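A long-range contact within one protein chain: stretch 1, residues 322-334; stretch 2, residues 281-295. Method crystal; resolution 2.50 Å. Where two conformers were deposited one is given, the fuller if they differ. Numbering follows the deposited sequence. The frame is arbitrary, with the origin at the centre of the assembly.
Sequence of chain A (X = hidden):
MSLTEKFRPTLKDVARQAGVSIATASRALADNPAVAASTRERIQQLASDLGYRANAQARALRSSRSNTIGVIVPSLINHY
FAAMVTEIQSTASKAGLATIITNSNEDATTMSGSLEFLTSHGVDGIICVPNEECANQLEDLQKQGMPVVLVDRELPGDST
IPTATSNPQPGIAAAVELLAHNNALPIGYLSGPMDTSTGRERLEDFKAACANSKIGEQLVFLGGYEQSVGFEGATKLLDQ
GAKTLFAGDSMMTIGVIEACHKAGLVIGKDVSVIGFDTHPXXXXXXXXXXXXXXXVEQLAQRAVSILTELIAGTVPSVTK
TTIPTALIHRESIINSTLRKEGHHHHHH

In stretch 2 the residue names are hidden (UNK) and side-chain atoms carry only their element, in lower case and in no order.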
# COMPACT_ATOMS: atom_id res chain seq x y z
N THR A 322 23.12 -2.60 10.43
CA THR A 322 22.63 -1.82 9.30
C THR A 322 22.73 -2.54 7.95
O THR A 322 23.70 -3.22 7.65
CB THR A 322 23.31 -0.40 9.16
OG1 THR A 322 24.72 -0.54 8.94
CG2 THR A 322 23.03 0.51 10.36
N ILE A 323 21.70 -2.36 7.15
CA ILE A 323 21.65 -2.86 5.81
C ILE A 323 21.97 -1.64 5.01
O ILE A 323 21.42 -0.60 5.30
CB ILE A 323 20.22 -3.28 5.48
CG1 ILE A 323 19.72 -4.32 6.48
CG2 ILE A 323 20.10 -3.72 4.05
CD1 ILE A 323 20.52 -5.58 6.52
N PRO A 324 22.83 -1.73 3.97
CA PRO A 324 23.05 -0.51 3.22
C PRO A 324 21.86 -0.26 2.28
O PRO A 324 20.96 -1.11 2.13
CB PRO A 324 24.30 -0.82 2.41
CG PRO A 324 24.12 -2.23 2.08
CD PRO A 324 23.57 -2.86 3.37
N THR A 325 21.91 0.90 1.63
CA THR A 325 20.83 1.40 0.82
C THR A 325 21.39 1.51 -0.60
O THR A 325 22.61 1.64 -0.76
CB THR A 325 20.45 2.74 1.39
OG1 THR A 325 19.04 2.78 1.60
CG2 THR A 325 20.92 3.89 0.54
N ALA A 326 20.54 1.41 -1.63
CA ALA A 326 21.09 1.40 -2.99
C ALA A 326 20.31 2.27 -3.96
O ALA A 326 19.12 2.46 -3.80
CB ALA A 326 21.22 -0.04 -3.50
N LEU A 327 20.99 2.82 -4.96
CA LEU A 327 20.34 3.59 -6.03
C LEU A 327 19.98 2.71 -7.27
O LEU A 327 20.87 2.20 -7.95
CB LEU A 327 21.26 4.73 -6.47
CG LEU A 327 20.69 5.70 -7.50
CD1 LEU A 327 19.67 6.62 -6.85
CD2 LEU A 327 21.82 6.55 -8.06
N ILE A 328 18.68 2.57 -7.55
CA ILE A 328 18.17 1.96 -8.75
C ILE A 328 18.09 3.06 -9.84
O ILE A 328 17.22 3.92 -9.79
CB ILE A 328 16.76 1.33 -8.49
CG1 ILE A 328 16.69 0.58 -7.16
CG2 ILE A 328 16.31 0.42 -9.63
CD1 ILE A 328 17.73 -0.50 -6.92
N HIS A 329 18.98 3.01 -10.80
CA HIS A 329 19.00 4.01 -11.87
C HIS A 329 17.94 3.66 -12.90
O HIS A 329 17.97 2.60 -13.53
CB HIS A 329 20.40 4.12 -12.51
CG HIS A 329 20.63 5.39 -13.28
ND1 HIS A 329 21.88 5.83 -13.64
CD2 HIS A 329 19.75 6.30 -13.77
CE1 HIS A 329 21.78 6.95 -14.32
NE2 HIS A 329 20.49 7.26 -14.41
N ARG A 330 16.99 4.58 -13.05
CA ARG A 330 15.95 4.42 -14.05
C ARG A 330 16.00 5.60 -15.01
O ARG A 330 17.09 5.89 -15.52
CB ARG A 330 14.61 4.25 -13.44
CG ARG A 330 14.55 3.06 -12.50
CD ARG A 330 13.12 2.51 -12.52
NE ARG A 330 12.95 1.43 -11.56
CZ ARG A 330 12.35 1.52 -10.40
NH1 ARG A 330 11.78 2.66 -10.02
NH2 ARG A 330 12.27 0.45 -9.63
N GLU A 331 14.89 6.28 -15.27
CA GLU A 331 14.95 7.37 -16.27
C GLU A 331 14.41 8.78 -15.90
O GLU A 331 13.97 9.52 -16.78
CB GLU A 331 14.34 6.90 -17.59
CG GLU A 331 15.37 6.31 -18.56
CD GLU A 331 15.36 4.77 -18.62
OE1 GLU A 331 16.47 4.17 -18.73
OE2 GLU A 331 14.25 4.17 -18.58
N SER A 332 14.48 9.17 -14.62
CA SER A 332 13.90 10.44 -14.19
C SER A 332 14.90 11.61 -13.94
O SER A 332 14.56 12.59 -13.27
CB SER A 332 13.03 10.21 -12.96
OG SER A 332 13.69 9.47 -11.95
N ILE A 333 16.11 11.51 -14.50
CA ILE A 333 17.13 12.54 -14.43
C ILE A 333 17.42 13.05 -15.84
O ILE A 333 17.85 12.29 -16.69
CB ILE A 333 18.46 11.98 -13.89
CG1 ILE A 333 18.30 11.20 -12.58
CG2 ILE A 333 19.51 13.08 -13.80
CD1 ILE A 333 17.67 11.95 -11.47
N ILE A 334 17.19 14.34 -16.07
CA ILE A 334 17.61 15.02 -17.31
C ILE A 334 19.12 15.15 -17.39
O ILE A 334 19.79 15.34 -16.39
CB ILE A 334 17.06 16.46 -17.37
CG1 ILE A 334 15.54 16.46 -17.31
CG2 ILE A 334 17.46 17.14 -18.65
CD1 ILE A 334 15.01 16.73 -15.97
N UNK A 281 4.43 0.85 -8.75
CA UNK A 281 4.01 1.93 -9.67
C UNK A 281 5.06 3.00 -9.97
O UNK A 281 4.92 3.70 -10.98
c UNK A 281 2.67 2.56 -9.27
c UNK A 281 1.42 1.69 -9.46
c UNK A 281 1.27 1.24 -10.93
c UNK A 281 0.13 2.38 -8.96
N UNK A 282 6.11 3.13 -9.14
CA UNK A 282 7.23 4.03 -9.49
C UNK A 282 7.96 3.53 -10.74
O UNK A 282 8.33 4.32 -11.58
c UNK A 282 7.68 5.60 -4.76
c UNK A 282 5.80 6.34 -6.11
c UNK A 282 8.21 4.33 -8.32
c UNK A 282 8.23 5.01 -5.88
c UNK A 282 7.58 5.04 -7.11
c UNK A 282 6.36 5.71 -7.21
c UNK A 282 6.45 6.28 -4.87
N UNK A 283 8.09 2.21 -10.90
CA UNK A 283 8.83 1.65 -12.04
C UNK A 283 8.09 1.74 -13.38
O UNK A 283 8.66 1.41 -14.44
c UNK A 283 9.17 0.20 -11.75
N UNK A 284 6.82 2.17 -13.34
CA UNK A 284 5.94 2.11 -14.52
C UNK A 284 5.35 3.46 -14.98
O UNK A 284 4.44 3.47 -15.82
c UNK A 284 5.90 -1.21 -14.56
c UNK A 284 4.79 1.10 -14.31
c UNK A 284 3.77 -0.89 -13.28
c UNK A 284 5.07 -0.27 -13.68
N UNK A 285 5.83 4.56 -14.39
CA UNK A 285 5.63 5.92 -14.91
C UNK A 285 6.14 5.99 -16.38
O UNK A 285 6.93 5.13 -16.79
n UNK A 285 3.84 6.27 -11.73
o UNK A 285 4.07 8.46 -12.33
c UNK A 285 6.40 6.94 -14.02
c UNK A 285 4.56 7.32 -12.18
c UNK A 285 6.05 7.03 -12.49
N UNK A 286 5.67 6.96 -17.20
CA UNK A 286 6.24 7.11 -18.58
C UNK A 286 7.76 7.24 -18.60
O UNK A 286 8.39 6.81 -19.56
c UNK A 286 4.58 7.93 -16.96
c UNK A 286 4.95 9.07 -17.90
c UNK A 286 5.58 8.40 -19.12
N UNK A 287 8.34 7.85 -17.58
CA UNK A 287 9.78 7.75 -17.40
C UNK A 287 9.98 7.17 -16.01
O UNK A 287 9.75 7.83 -15.00
c UNK A 287 10.46 9.10 -17.53
n UNK A 287 9.21 10.23 -19.42
n UNK A 287 10.73 10.49 -20.92
c UNK A 287 11.33 9.87 -19.85
c UNK A 287 9.45 10.69 -20.63
c UNK A 287 10.38 9.70 -18.90
N UNK A 288 10.38 5.90 -15.96
CA UNK A 288 10.44 5.30 -14.64
C UNK A 288 11.32 6.12 -13.70
O UNK A 288 12.18 6.87 -14.16
c UNK A 288 11.01 3.91 -14.93
c UNK A 288 10.53 3.64 -16.36
c UNK A 288 10.77 4.95 -17.01
N UNK A 289 11.08 5.98 -12.39
CA UNK A 289 11.72 6.83 -11.43
C UNK A 289 12.99 6.24 -10.88
O UNK A 289 12.98 5.16 -10.32
c UNK A 289 10.78 7.08 -10.25
c UNK A 289 9.24 8.83 -11.14
c UNK A 289 9.42 8.28 -8.72
c UNK A 289 10.18 8.43 -10.00
N UNK A 290 14.09 6.98 -10.99
CA UNK A 290 15.23 6.69 -10.20
C UNK A 290 14.82 6.76 -8.71
O UNK A 290 14.24 7.73 -8.27
c UNK A 290 17.63 7.32 -9.79
o UNK A 290 16.64 7.50 -12.00
c UNK A 290 16.36 7.64 -10.59
N UNK A 291 15.13 5.75 -7.93
CA UNK A 291 14.75 5.74 -6.53
C UNK A 291 15.86 5.12 -5.70
O UNK A 291 16.75 4.43 -6.22
c UNK A 291 12.15 5.56 -6.84
c UNK A 291 13.60 3.44 -6.73
c UNK A 291 13.46 4.89 -6.25
N UNK A 292 15.77 5.36 -4.40
CA UNK A 292 16.66 4.79 -3.44
C UNK A 292 15.97 3.61 -2.80
O UNK A 292 14.92 3.74 -2.19
c UNK A 292 18.52 8.02 -2.33
c UNK A 292 17.87 5.21 -1.26
c UNK A 292 18.09 6.83 -3.18
c UNK A 292 17.15 5.86 -2.44
N UNK A 293 16.53 2.44 -2.99
CA UNK A 293 15.93 1.25 -2.44
C UNK A 293 16.56 0.97 -1.08
O UNK A 293 17.76 1.12 -0.89
c UNK A 293 15.79 -1.30 -2.82
o UNK A 293 15.18 -1.40 -1.75
o UNK A 293 16.16 -2.32 -3.42
c UNK A 293 16.10 0.08 -3.44
N UNK A 294 15.75 0.57 -0.13
CA UNK A 294 16.22 0.28 1.20
C UNK A 294 16.26 -1.17 1.51
O UNK A 294 16.62 -1.56 2.63
n UNK A 294 13.47 3.15 3.02
o UNK A 294 14.76 2.48 4.76
c UNK A 294 15.24 0.86 2.17
c UNK A 294 14.59 2.65 3.55
c UNK A 294 15.60 2.21 2.60
N UNK A 295 15.83 -1.98 0.55
CA UNK A 295 15.92 -3.41 0.68
C UNK A 295 15.15 -3.96 1.89
O UNK A 295 15.73 -4.60 2.76
o UNK A 295 17.32 -6.22 0.49
c UNK A 295 17.39 -3.84 0.71
c UNK A 295 17.61 -5.13 -0.03
n UNK A 295 18.08 -5.01 -1.27

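Position 281 has four side-chain carbons, forked at the second, and lies beyond reach of stretch 1; the fork makes it Leu281, a greasy residue suited to its buried site. Position 282 carries one carbon and then a ring of six carbons with no oxygen, so it is Phe282. Its ring leads away from stretch 1 into buried surroundings. At 283 a single carbon defines Ala283; this CB lies over one face of the Arg330 guanidinium, 3.7 Å from CZ, and so small a side chain lets the flat group pack close. Position 284 again shows four carbons forked at the second, Leu284, pointing away from stretch 1.

Position 285 has three carbons, the third bearing one oxygen and one nitrogen: Gln285. Its amide turns back on its own stretch, NE2 donating to O of Leu281 at 2.9 Å. At 286 three carbons close a ring onto the backbone nitrogen, giving Pro286, at home in an exposed loop. Position 287 has one carbon and a five-membered ring of three carbons and two nitrogens, hence His287; its CB lies 3.6 Å from O of Glu331.

Position 288 repeats the three-carbon ring closed onto nitrogen. Pro288 cannot donate from its own nitrogen, but its O accepts from N of Glu331 at 3.0 Å, while its CB packs 3.5 Å from CD of Arg330. Position 289 has four carbons forked at the second: Leu289, whose side chain points away overall though CB touches stretch 1; its backbone O receives a weak hydrogen bond from NH1 of Arg330 at 2.8 Å.

Position 290 has one carbon bearing an oxygen and a carbon, which identifies Thr290. Both kinds of atom are used: OG1 accepts from N of Arg330 at 3.1 Å, and CG2 lies 3.6 Å from CD1 of Leu327. Its backbone N donates to OG of Ser332 at 2.7 Å. Position 291, one carbon carrying two more, is Val291, whose CG2 lies 4.2 Å from CB of Ile328. Position 292 has four carbons forked at the first, one arm two carbons long: Ile292, with CG1 4.0 Å from CD1 of Leu327. Such beta-branched residues suit extended strands.

Position 293 has two carbons, the second carrying two oxygens. Asp293 places CB 3.8 Å from CG1 of Ile328, while OD1 accepts a very short 2.5 Å bond from N of residue 295. Position 294 has three carbons ending in one oxygen and one nitrogen, so it is Gln294; its CG lies 3.6 Å from OG1 of Thr325, and its amide is bonded elsewhere in the structure. Position 295, two carbons ending in oxygen and nitrogen, is Asn295, a common residue at the N-cap it occupies.

The contact is an antiparallel strand pairing continued by a side-chain clasp. Ala326 and Asp293 exchange backbone hydrogen bonds; Ile328 N donates to Val291 O, and the return bond from Val291 N to Ile328 O is weak. Leu327 sits opposite Ile292 between these pairs. Beyond the strands, Thr290, Ser332 and Arg330 bind backbone atoms across the gap, holding the loops together.

Stretch 2 281-295: LFALQPHPLTVIDQN
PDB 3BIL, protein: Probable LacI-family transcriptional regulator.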